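Local coordinates for protein putative NAD(P)H nitroreductase MhqN (Bacillus subtilis, PDB 3BEM) that is a putative FMN-dependent, homodimeric NAD(P)H nitroreductase that may contribute to the breakdown and detoxification of aromatic compounds, at residues L56-Y61 with S129-R134. The protein carries 3 engineered substitutions. Numbering follows the deposited sequence. Where two conformers were deposited one is given.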
loop_
_atom_site.group_PDB
_atom_site.type_symbol
_atom_site.label_atom_id
_atom_site.label_comp_id
_atom_site.label_asym_id
_atom_site.label_seq_id
_atom_site.Cartn_x
_atom_site.Cartn_y
_atom_site.Cartn_z
ATOM N N LEU B 56 -10.840 10.404 -1.401
ATOM C CA LEU B 56 -10.145 11.676 -1.240
ATOM C C LEU B 56 -8.846 11.783 -2.045
ATOM O O LEU B 56 -8.333 12.887 -2.226
ATOM C CB LEU B 56 -9.890 11.971 0.232
ATOM C CG LEU B 56 -11.137 12.311 1.041
ATOM C CD1 LEU B 56 -10.725 12.350 2.464
ATOM C CD2 LEU B 56 -11.717 13.665 0.590
ATOM N N GLN B 57 -8.318 10.637 -2.540
ATOM C CA GLN B 57 -7.180 10.690 -3.470
ATOM C C GLN B 57 -6.006 11.535 -2.848
ATOM O O GLN B 57 -5.524 12.536 -3.403
ATOM C CB GLN B 57 -7.665 11.194 -4.801
ATOM C CG GLN B 57 -8.685 10.284 -5.428
ATOM C CD GLN B 57 -9.453 10.963 -6.553
ATOM O OE1 GLN B 57 -8.891 11.171 -7.607
ATOM N NE2 GLN B 57 -10.732 11.353 -6.304
ATOM N N HIS B 58 -5.553 11.047 -1.699
ATOM C CA HIS B 58 -4.578 11.670 -0.823
ATOM C C HIS B 58 -3.194 11.855 -1.443
ATOM O O HIS B 58 -2.425 12.689 -0.977
ATOM C CB HIS B 58 -4.389 10.856 0.461
ATOM C CG HIS B 58 -5.659 10.511 1.164
ATOM N ND1 HIS B 58 -6.601 9.663 0.612
ATOM C CD2 HIS B 58 -6.127 10.852 2.386
ATOM C CE1 HIS B 58 -7.593 9.501 1.468
ATOM N NE2 HIS B 58 -7.341 10.226 2.554
ATOM N N THR B 59 -2.876 11.044 -2.438
ATOM C CA THR B 59 -1.516 10.839 -2.914
ATOM C C THR B 59 -1.142 11.816 -4.003
ATOM O O THR B 59 -1.924 12.071 -4.954
ATOM C CB THR B 59 -1.290 9.372 -3.407
ATOM O OG1 THR B 59 -1.851 8.443 -2.495
ATOM C CG2 THR B 59 0.217 9.022 -3.573
ATOM N N LYS B 60 0.055 12.369 -3.864
ATOM C CA LYS B 60 0.714 13.114 -4.918
ATOM C C LYS B 60 2.075 12.502 -5.191
ATOM O O LYS B 60 2.691 11.885 -4.292
ATOM C CB LYS B 60 0.800 14.609 -4.599
ATOM C CG LYS B 60 -0.564 15.319 -4.622
ATOM C CD LYS B 60 -0.470 16.856 -4.894
ATOM C CE LYS B 60 -1.770 17.394 -5.542
ATOM N NZ LYS B 60 -1.562 18.644 -6.321
ATOM N N TYR B 61 2.533 12.626 -6.424
ATOM C CA TYR B 61 3.885 12.207 -6.796
ATOM C C TYR B 61 4.710 13.371 -7.336
ATOM O O TYR B 61 4.228 14.133 -8.205
ATOM C CB TYR B 61 3.863 11.092 -7.836
ATOM C CG TYR B 61 3.238 9.787 -7.380
ATOM C CD1 TYR B 61 1.867 9.622 -7.368
ATOM C CD2 TYR B 61 4.034 8.708 -7.037
ATOM C CE1 TYR B 61 1.287 8.451 -6.936
ATOM C CE2 TYR B 61 3.490 7.532 -6.628
ATOM C CZ TYR B 61 2.107 7.395 -6.578
ATOM O OH TYR B 61 1.623 6.205 -6.153
ATOM N N SER B 129 -15.899 15.703 8.995
ATOM C CA SER B 129 -15.968 15.441 10.402
ATOM C C SER B 129 -15.308 14.121 10.808
ATOM O O SER B 129 -14.781 14.049 11.884
ATOM C CB SER B 129 -17.413 15.527 10.925
ATOM O OG SER B 129 -18.171 14.429 10.489
ATOM N N PHE B 130 -15.333 13.107 9.949
ATOM C CA PHE B 130 -14.595 11.867 10.223
ATOM C C PHE B 130 -13.113 12.181 10.534
ATOM O O PHE B 130 -12.563 11.714 11.527
ATOM C CB PHE B 130 -14.684 10.893 9.049
ATOM C CG PHE B 130 -14.238 9.502 9.383
ATOM C CD1 PHE B 130 -12.917 9.128 9.243
ATOM C CD2 PHE B 130 -15.146 8.559 9.840
ATOM C CE1 PHE B 130 -12.490 7.852 9.533
ATOM C CE2 PHE B 130 -14.729 7.275 10.142
ATOM C CZ PHE B 130 -13.391 6.926 10.008
ATOM N N TYR B 131 -12.478 12.999 9.705
ATOM C CA TYR B 131 -11.111 13.397 9.911
ATOM C C TYR B 131 -10.923 14.361 11.083
ATOM O O TYR B 131 -10.133 14.113 11.973
ATOM C CB TYR B 131 -10.510 14.022 8.639
ATOM C CG TYR B 131 -10.124 12.969 7.606
ATOM C CD1 TYR B 131 -11.100 12.267 6.887
ATOM C CD2 TYR B 131 -8.788 12.620 7.417
ATOM C CE1 TYR B 131 -10.747 11.307 5.948
ATOM C CE2 TYR B 131 -8.418 11.649 6.451
ATOM C CZ TYR B 131 -9.405 10.982 5.750
ATOM O OH TYR B 131 -9.024 10.000 4.864
ATOM N N GLU B 132 -11.676 15.441 11.091
ATOM C CA GLU B 132 -11.524 16.427 12.173
ATOM C C GLU B 132 -11.828 15.835 13.552
ATOM O O GLU B 132 -11.146 16.174 14.515
ATOM C CB GLU B 132 -12.400 17.663 11.929
ATOM C CG GLU B 132 -12.092 18.467 10.673
ATOM C CD GLU B 132 -10.894 19.411 10.793
ATOM O OE1 GLU B 132 -9.962 19.166 11.628
ATOM O OE2 GLU B 132 -10.895 20.412 10.020
ATOM N N ASN B 133 -12.832 14.958 13.655
ATOM C CA ASN B 133 -13.141 14.331 14.941
ATOM C C ASN B 133 -11.989 13.478 15.477
ATOM O O ASN B 133 -11.811 13.374 16.678
ATOM C CB ASN B 133 -14.420 13.479 14.894
ATOM C CG ASN B 133 -15.707 14.321 14.747
ATOM O OD1 ASN B 133 -15.716 15.562 14.873
ATOM N ND2 ASN B 133 -16.805 13.640 14.436
ATOM N N ARG B 134 -11.229 12.859 14.580
ATOM C CA ARG B 134 -10.164 11.952 14.975
ATOM C C ARG B 134 -8.871 12.719 15.268
ATOM O O ARG B 134 -8.119 12.334 16.163
ATOM C CB ARG B 134 -9.943 10.844 13.929
ATOM C CG ARG B 134 -11.075 9.830 13.864
ATOM C CD ARG B 134 -10.675 8.512 13.202
ATOM N NE ARG B 134 -11.665 7.466 13.463
ATOM C CZ ARG B 134 -11.460 6.158 13.296
ATOM N NH1 ARG B 134 -10.294 5.702 12.843
ATOM N NH2 ARG B 134 -12.432 5.302 13.567
#
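Tyr-131 reaches His-58 with its hydroxyl and so ties helix 117-134 to the loop leading into strand 59-64, an instance of two distant elements joined through side chains alone. The backbones stay well apart: the nearest alpha carbons, CA of Leu-56 and CA of Tyr-131, are 11.3 Å from each other.

The polar part is one hydrogen bond, 2.9 Å from His-58 NE2 to Tyr-131 OH and nearly straight at 166°; either group could be the donor. The hydroxyl lies at the edge of the imidazole, near its plane, and Tyr-131 CZ also falls in that plane, so the phenol meets the histidine end-on rather than stacking on it. Tyr-131 OH has a second, weak hydrogen bond to Glu-142 OE1 of helix 136-161, a residue the His-58 side chain also touches.

The apolar part is Leu-56, whose CD1 methyl rests 3.6 Å from Tyr-131 CE1 and 3.8 Å from Tyr-131 OH, beside the polar bond. With CG anti to its carbonyl carbon (chi1 -78°), the tyrosine ring extends from the helix toward both residues, while Phe-138 packs against the ring.

A phenylalanine in place of Tyr-131 would probably keep much of the contact with Leu-56 but leave His-58 NE2 without its hydroxyl mate and the imidazole freer to turn.

The side chain of His-58 is about 7 Å from a bound FMN, and Lys-209 of the second subunit hydrogen-bonds to Leu-56 O and Gln-57 OE1 in the preceding loop. With all three touching residues buried, the chemistry implies a directional bond among mixed polar and apolar neighbours: its near-straight geometry probably helps set the rotation of the imidazole, the Leu-56 methyl packs beside the phenol, and the nearby carboxylate of Glu-142 may polarise the pair.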